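Local coordinates for protein Kinase A (Toxoplasma gondii, PDB 5J3U) that binds cAMP through two cyclic nucleotide-binding domains and probably inhibits the catalytic subunit of protein kinase A, at residues Gly177-Thr191 / Asn226-Arg240. Sequence-based numbering, arbitrary orientation. Where two conformers were deposited one is given.
Sequences GDVFYIVEEGSAVAT and NVIAHGICKVACLER
Phe180, Ile182, Val189 and Thr191 each exchange two backbone hydrogen bonds with Leu238, Ala236, Ile228 and Asn226, respectively. Both chains turn a corner midway, at 184-186 and at 230-231, so one antiparallel pairing passes between two sheets of the cyclic nucleotide-binding β-roll. Two bulges mark the turn. In the first, a classic bulge, Glu184 and Glu185 face Lys234: Glu184 N donates to Lys234 O at 2.8 Å, Glu185 N reaches the same oxygen only weakly, and Glu185 O accepts Lys234 N. The second shifts the register by two between Gly186 and Ala188; Ser187 N to Ile232 O and His230 N to Ser187 O carry the pairing past it.

Ionic contacts lie at the corner and at one end. Glu185 and Lys234 run alongside each other, and Lys234 NZ meets the anti lone pair of Glu185 OE2 at 3.1 Å. Glu184 crosses the Lys234 chain, its carboxylate salt-bridged to Arg130 and hydrogen-bonded to Thr161. Arg240, bent at chi3 (-77°), presents its guanidinium edge to Asp178 OD1 (NE 2.7 Å) and Gly177 O (NH2 2.8 Å), with the carboxylate plane turned 83° from its own; Glu220 takes NH1.

Tyr181, Val235 and Cys237 share one face of the first sheet. Cys237 SG lies 3.7 Å from Tyr181 CE1, oblique to the ring. Beyond the corner, Ala188 CB meets Val227 CG1 at 3.8 Å.

The chemistry implies backbone pairing that survives two register shifts, with salt bridges at the corner and the start of helix 240-246, and brings Ala190 and Val227 together against bound cAMP.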
loop_
_atom_site.group_PDB
_atom_site.type_symbol
_atom_site.label_atom_id
_atom_site.label_comp_id
_atom_site.label_asym_id
_atom_site.label_seq_id
_atom_site.Cartn_x
_atom_site.Cartn_y
_atom_site.Cartn_z
ATOM N N GLY A 177 -15.777 -5.780 -0.241
ATOM C CA GLY A 177 -14.400 -6.174 0.113
ATOM C C GLY A 177 -13.426 -5.934 -1.016
ATOM O O GLY A 177 -13.576 -6.514 -2.098
ATOM N N ASP A 178 -12.397 -5.136 -0.721
ATOM C CA ASP A 178 -11.354 -4.808 -1.667
ATOM C C ASP A 178 -9.952 -4.984 -1.059
ATOM O O ASP A 178 -8.984 -4.431 -1.572
ATOM C CB ASP A 178 -11.491 -3.368 -2.105
ATOM C CG ASP A 178 -12.719 -3.105 -2.934
ATOM O OD1 ASP A 178 -13.058 -3.924 -3.810
ATOM O OD2 ASP A 178 -13.336 -2.053 -2.692
ATOM N N VAL A 179 -9.856 -5.791 -0.001
ATOM C CA VAL A 179 -8.530 -5.993 0.680
ATOM C C VAL A 179 -8.365 -7.458 1.091
ATOM O O VAL A 179 -9.297 -8.081 1.647
ATOM C CB VAL A 179 -8.382 -5.115 1.931
ATOM C CG1 VAL A 179 -7.006 -5.337 2.617
ATOM C CG2 VAL A 179 -8.580 -3.665 1.571
ATOM N N PHE A 180 -7.175 -8.002 0.833
ATOM C CA PHE A 180 -6.769 -9.346 1.273
ATOM C C PHE A 180 -5.851 -9.146 2.471
ATOM O O PHE A 180 -5.027 -8.239 2.425
ATOM C CB PHE A 180 -6.046 -10.054 0.116
ATOM C CG PHE A 180 -5.417 -11.384 0.464
ATOM C CD1 PHE A 180 -6.171 -12.460 0.832
ATOM C CD2 PHE A 180 -4.032 -11.537 0.417
ATOM C CE1 PHE A 180 -5.605 -13.685 1.096
ATOM C CE2 PHE A 180 -3.458 -12.769 0.627
ATOM C CZ PHE A 180 -4.212 -13.851 0.983
ATOM N N TYR A 181 -6.038 -9.953 3.530
ATOM C CA TYR A 181 -5.314 -9.845 4.775
ATOM C C TYR A 181 -4.514 -11.105 5.158
ATOM O O TYR A 181 -4.903 -12.237 4.869
ATOM C CB TYR A 181 -6.311 -9.568 5.911
ATOM C CG TYR A 181 -7.085 -8.297 5.796
ATOM C CD1 TYR A 181 -6.578 -7.098 6.249
ATOM C CD2 TYR A 181 -8.357 -8.298 5.220
ATOM C CE1 TYR A 181 -7.320 -5.920 6.157
ATOM C CE2 TYR A 181 -9.076 -7.142 5.091
ATOM C CZ TYR A 181 -8.575 -5.964 5.569
ATOM O OH TYR A 181 -9.291 -4.795 5.483
ATOM N N ILE A 182 -3.321 -10.905 5.694
ATOM C CA ILE A 182 -2.538 -11.955 6.299
ATOM C C ILE A 182 -2.150 -11.477 7.723
ATOM O O ILE A 182 -1.698 -10.329 7.927
ATOM C CB ILE A 182 -1.268 -12.264 5.518
ATOM C CG1 ILE A 182 -1.535 -12.307 3.985
ATOM C CG2 ILE A 182 -0.707 -13.554 6.058
ATOM C CD1 ILE A 182 -0.257 -12.384 3.147
ATOM N N VAL A 183 -2.362 -12.318 8.720
ATOM C CA VAL A 183 -2.107 -11.935 10.057
ATOM C C VAL A 183 -0.579 -12.008 10.236
ATOM O O VAL A 183 0.015 -13.078 10.088
ATOM C CB VAL A 183 -2.750 -12.903 11.082
ATOM C CG1 VAL A 183 -2.383 -12.511 12.479
ATOM C CG2 VAL A 183 -4.294 -12.948 10.953
ATOM N N GLU A 184 0.008 -10.900 10.606
ATOM C CA GLU A 184 1.467 -10.870 10.915
ATOM C C GLU A 184 1.753 -11.352 12.342
ATOM O O GLU A 184 2.706 -12.104 12.572
ATOM C CB GLU A 184 2.006 -9.443 10.789
ATOM C CG GLU A 184 1.869 -8.834 9.412
ATOM C CD GLU A 184 2.431 -7.398 9.310
ATOM O OE1 GLU A 184 3.623 -7.223 9.744
ATOM O OE2 GLU A 184 1.708 -6.489 8.776
ATOM N N GLU A 185 0.965 -10.863 13.295
ATOM C CA GLU A 185 1.040 -11.223 14.706
ATOM C C GLU A 185 -0.339 -11.019 15.328
ATOM O O GLU A 185 -1.135 -10.214 14.827
ATOM C CB GLU A 185 2.038 -10.335 15.471
ATOM C CG GLU A 185 3.490 -10.389 15.032
ATOM C CD GLU A 185 4.404 -9.691 16.066
ATOM O OE1 GLU A 185 4.764 -10.329 17.075
ATOM O OE2 GLU A 185 4.741 -8.528 15.851
ATOM N N GLY A 186 -0.583 -11.671 16.468
ATOM C CA GLY A 186 -1.872 -11.618 17.133
ATOM C C GLY A 186 -2.865 -12.616 16.609
ATOM O O GLY A 186 -2.511 -13.634 16.069
ATOM N N SER A 187 -4.146 -12.310 16.766
ATOM C CA SER A 187 -5.164 -13.296 16.585
ATOM C C SER A 187 -6.470 -12.641 16.159
ATOM O O SER A 187 -6.707 -11.471 16.442
ATOM C CB SER A 187 -5.367 -14.054 17.917
ATOM O OG SER A 187 -6.259 -15.146 17.794
ATOM N N ALA A 188 -7.313 -13.421 15.537
ATOM C CA ALA A 188 -8.668 -12.965 15.097
ATOM C C ALA A 188 -9.564 -14.125 15.047
ATOM O O ALA A 188 -9.119 -15.287 15.062
ATOM C CB ALA A 188 -8.613 -12.279 13.729
ATOM N N VAL A 189 -10.875 -13.838 15.010
ATOM C CA VAL A 189 -11.888 -14.831 14.832
ATOM C C VAL A 189 -12.839 -14.434 13.680
ATOM O O VAL A 189 -13.131 -13.265 13.508
ATOM C CB VAL A 189 -12.720 -15.073 16.121
ATOM C CG1 VAL A 189 -11.754 -15.614 17.204
ATOM C CG2 VAL A 189 -13.383 -13.791 16.596
ATOM N N ALA A 190 -13.228 -15.418 12.908
ATOM C CA ALA A 190 -14.268 -15.260 11.886
ATOM C C ALA A 190 -15.579 -15.718 12.502
ATOM O O ALA A 190 -15.655 -16.847 13.049
ATOM C CB ALA A 190 -13.954 -16.105 10.690
ATOM N N THR A 191 -16.604 -14.897 12.331
ATOM C CA THR A 191 -17.977 -15.291 12.735
ATOM C C THR A 191 -18.846 -15.078 11.526
ATOM O O THR A 191 -18.634 -14.120 10.747
ATOM C CB THR A 191 -18.466 -14.484 13.949
ATOM O OG1 THR A 191 -18.749 -13.118 13.612
ATOM C CG2 THR A 191 -17.446 -14.459 15.041
ATOM N N ASN A 226 -17.739 -11.991 9.239
ATOM C CA ASN A 226 -17.031 -11.027 10.025
ATOM C C ASN A 226 -15.668 -11.604 10.354
ATOM O O ASN A 226 -15.578 -12.817 10.569
ATOM C CB ASN A 226 -17.731 -10.729 11.336
ATOM C CG ASN A 226 -19.157 -10.315 11.112
ATOM O OD1 ASN A 226 -19.387 -9.263 10.486
ATOM N ND2 ASN A 226 -20.126 -11.142 11.563
ATOM N N VAL A 227 -14.660 -10.753 10.397
ATOM C CA VAL A 227 -13.338 -11.124 11.029
ATOM C C VAL A 227 -13.032 -10.075 12.066
ATOM O O VAL A 227 -12.950 -8.860 11.758
ATOM C CB VAL A 227 -12.194 -11.366 10.019
ATOM C CG1 VAL A 227 -10.923 -11.801 10.786
ATOM C CG2 VAL A 227 -12.604 -12.379 8.950
ATOM N N ILE A 228 -12.887 -10.524 13.327
ATOM C CA ILE A 228 -12.790 -9.650 14.444
ATOM C C ILE A 228 -11.444 -9.867 15.200
ATOM O O ILE A 228 -11.099 -10.996 15.464
ATOM C CB ILE A 228 -13.941 -9.963 15.453
ATOM C CG1 ILE A 228 -15.338 -9.830 14.776
ATOM C CG2 ILE A 228 -13.836 -9.023 16.634
ATOM C CD1 ILE A 228 -16.436 -10.550 15.534
ATOM N N ALA A 229 -10.756 -8.801 15.541
ATOM C CA ALA A 229 -9.464 -8.950 16.268
ATOM C C ALA A 229 -9.752 -9.558 17.665
ATOM O O ALA A 229 -10.733 -9.190 18.325
ATOM C CB ALA A 229 -8.791 -7.628 16.418
ATOM N N HIS A 230 -8.905 -10.489 18.063
ATOM C CA HIS A 230 -9.054 -11.265 19.309
ATOM C C HIS A 230 -7.772 -11.004 20.122
ATOM O O HIS A 230 -6.742 -11.525 19.783
ATOM C CB HIS A 230 -9.189 -12.736 18.955
ATOM C CG HIS A 230 -9.321 -13.632 20.141
ATOM N ND1 HIS A 230 -10.395 -13.556 21.001
ATOM C CD2 HIS A 230 -8.539 -14.640 20.596
ATOM C CE1 HIS A 230 -10.246 -14.467 21.959
ATOM N NE2 HIS A 230 -9.128 -15.134 21.738
ATOM N N GLY A 231 -7.883 -10.215 21.182
ATOM C CA GLY A 231 -6.711 -9.720 21.920
ATOM C C GLY A 231 -6.118 -8.496 21.274
ATOM O O GLY A 231 -6.243 -7.380 21.754
ATOM N N ILE A 232 -5.460 -8.734 20.151
ATOM C CA ILE A 232 -4.901 -7.721 19.322
ATOM C C ILE A 232 -4.505 -8.412 18.001
ATOM O O ILE A 232 -4.246 -9.603 17.974
ATOM C CB ILE A 232 -3.717 -7.018 20.002
ATOM C CG1 ILE A 232 -3.240 -5.842 19.151
ATOM C CG2 ILE A 232 -2.544 -7.961 20.275
ATOM C CD1 ILE A 232 -2.334 -4.859 19.859
ATOM N N CYS A 233 -4.527 -7.688 16.884
ATOM C CA CYS A 233 -4.198 -8.289 15.624
ATOM C C CYS A 233 -3.490 -7.288 14.750
ATOM O O CYS A 233 -4.007 -6.187 14.513
ATOM C CB CYS A 233 -5.469 -8.761 14.923
ATOM S SG CYS A 233 -5.150 -9.838 13.519
ATOM N N LYS A 234 -2.337 -7.675 14.238
ATOM C CA LYS A 234 -1.543 -6.875 13.275
ATOM C C LYS A 234 -1.607 -7.574 11.947
ATOM O O LYS A 234 -1.191 -8.736 11.863
ATOM C CB LYS A 234 -0.088 -6.782 13.731
ATOM C CG LYS A 234 0.772 -5.927 12.818
ATOM C CD LYS A 234 2.255 -6.113 13.085
ATOM C CE LYS A 234 2.696 -5.515 14.348
ATOM N NZ LYS A 234 4.162 -5.825 14.510
ATOM N N VAL A 235 -2.160 -6.909 10.922
ATOM C CA VAL A 235 -2.401 -7.515 9.648
ATOM C C VAL A 235 -1.637 -6.798 8.545
ATOM O O VAL A 235 -1.481 -5.562 8.548
ATOM C CB VAL A 235 -3.903 -7.572 9.202
ATOM C CG1 VAL A 235 -4.621 -8.675 9.929
ATOM C CG2 VAL A 235 -4.585 -6.230 9.355
ATOM N N ALA A 236 -1.106 -7.603 7.653
ATOM C CA ALA A 236 -0.632 -7.165 6.345
ATOM C C ALA A 236 -1.831 -7.123 5.411
ATOM O O ALA A 236 -2.648 -8.096 5.377
ATOM C CB ALA A 236 0.447 -8.098 5.826
ATOM N N CYS A 237 -1.857 -6.104 4.550
ATOM C CA CYS A 237 -3.052 -5.774 3.742
ATOM C C CYS A 237 -2.616 -5.600 2.295
ATOM O O CYS A 237 -1.675 -4.848 2.046
ATOM C CB CYS A 237 -3.657 -4.451 4.212
ATOM S SG CYS A 237 -3.978 -4.372 5.977
ATOM N N LEU A 238 -3.286 -6.288 1.384
ATOM C CA LEU A 238 -3.046 -6.230 -0.064
ATOM C C LEU A 238 -4.353 -5.834 -0.771
ATOM O O LEU A 238 -5.370 -6.517 -0.639
ATOM C CB LEU A 238 -2.627 -7.585 -0.553
ATOM C CG LEU A 238 -2.105 -7.743 -1.969
ATOM C CD1 LEU A 238 -0.789 -6.993 -2.134
ATOM C CD2 LEU A 238 -1.966 -9.194 -2.362
ATOM N N GLU A 239 -4.333 -4.715 -1.478
ATOM C CA GLU A 239 -5.513 -4.214 -2.199
ATOM C C GLU A 239 -5.876 -5.081 -3.366
ATOM O O GLU A 239 -5.056 -5.733 -3.928
ATOM C CB GLU A 239 -5.275 -2.809 -2.737
ATOM C CG GLU A 239 -5.210 -1.758 -1.674
ATOM C CD GLU A 239 -5.117 -0.361 -2.260
ATOM O OE1 GLU A 239 -4.410 -0.195 -3.270
ATOM O OE2 GLU A 239 -5.724 0.570 -1.700
ATOM N N ARG A 240 -7.165 -5.068 -3.715
ATOM C CA ARG A 240 -7.733 -5.886 -4.785
ATOM C C ARG A 240 -6.957 -5.891 -6.092
ATOM O O ARG A 240 -6.640 -6.963 -6.666
ATOM C CB ARG A 240 -9.156 -5.340 -5.057
ATOM C CG ARG A 240 -9.830 -5.925 -6.278
ATOM C CD ARG A 240 -11.199 -5.289 -6.469
ATOM N NE ARG A 240 -12.159 -5.850 -5.526
ATOM C CZ ARG A 240 -12.736 -7.034 -5.653
ATOM N NH1 ARG A 240 -12.468 -7.810 -6.678
ATOM N NH2 ARG A 240 -13.587 -7.452 -4.729
#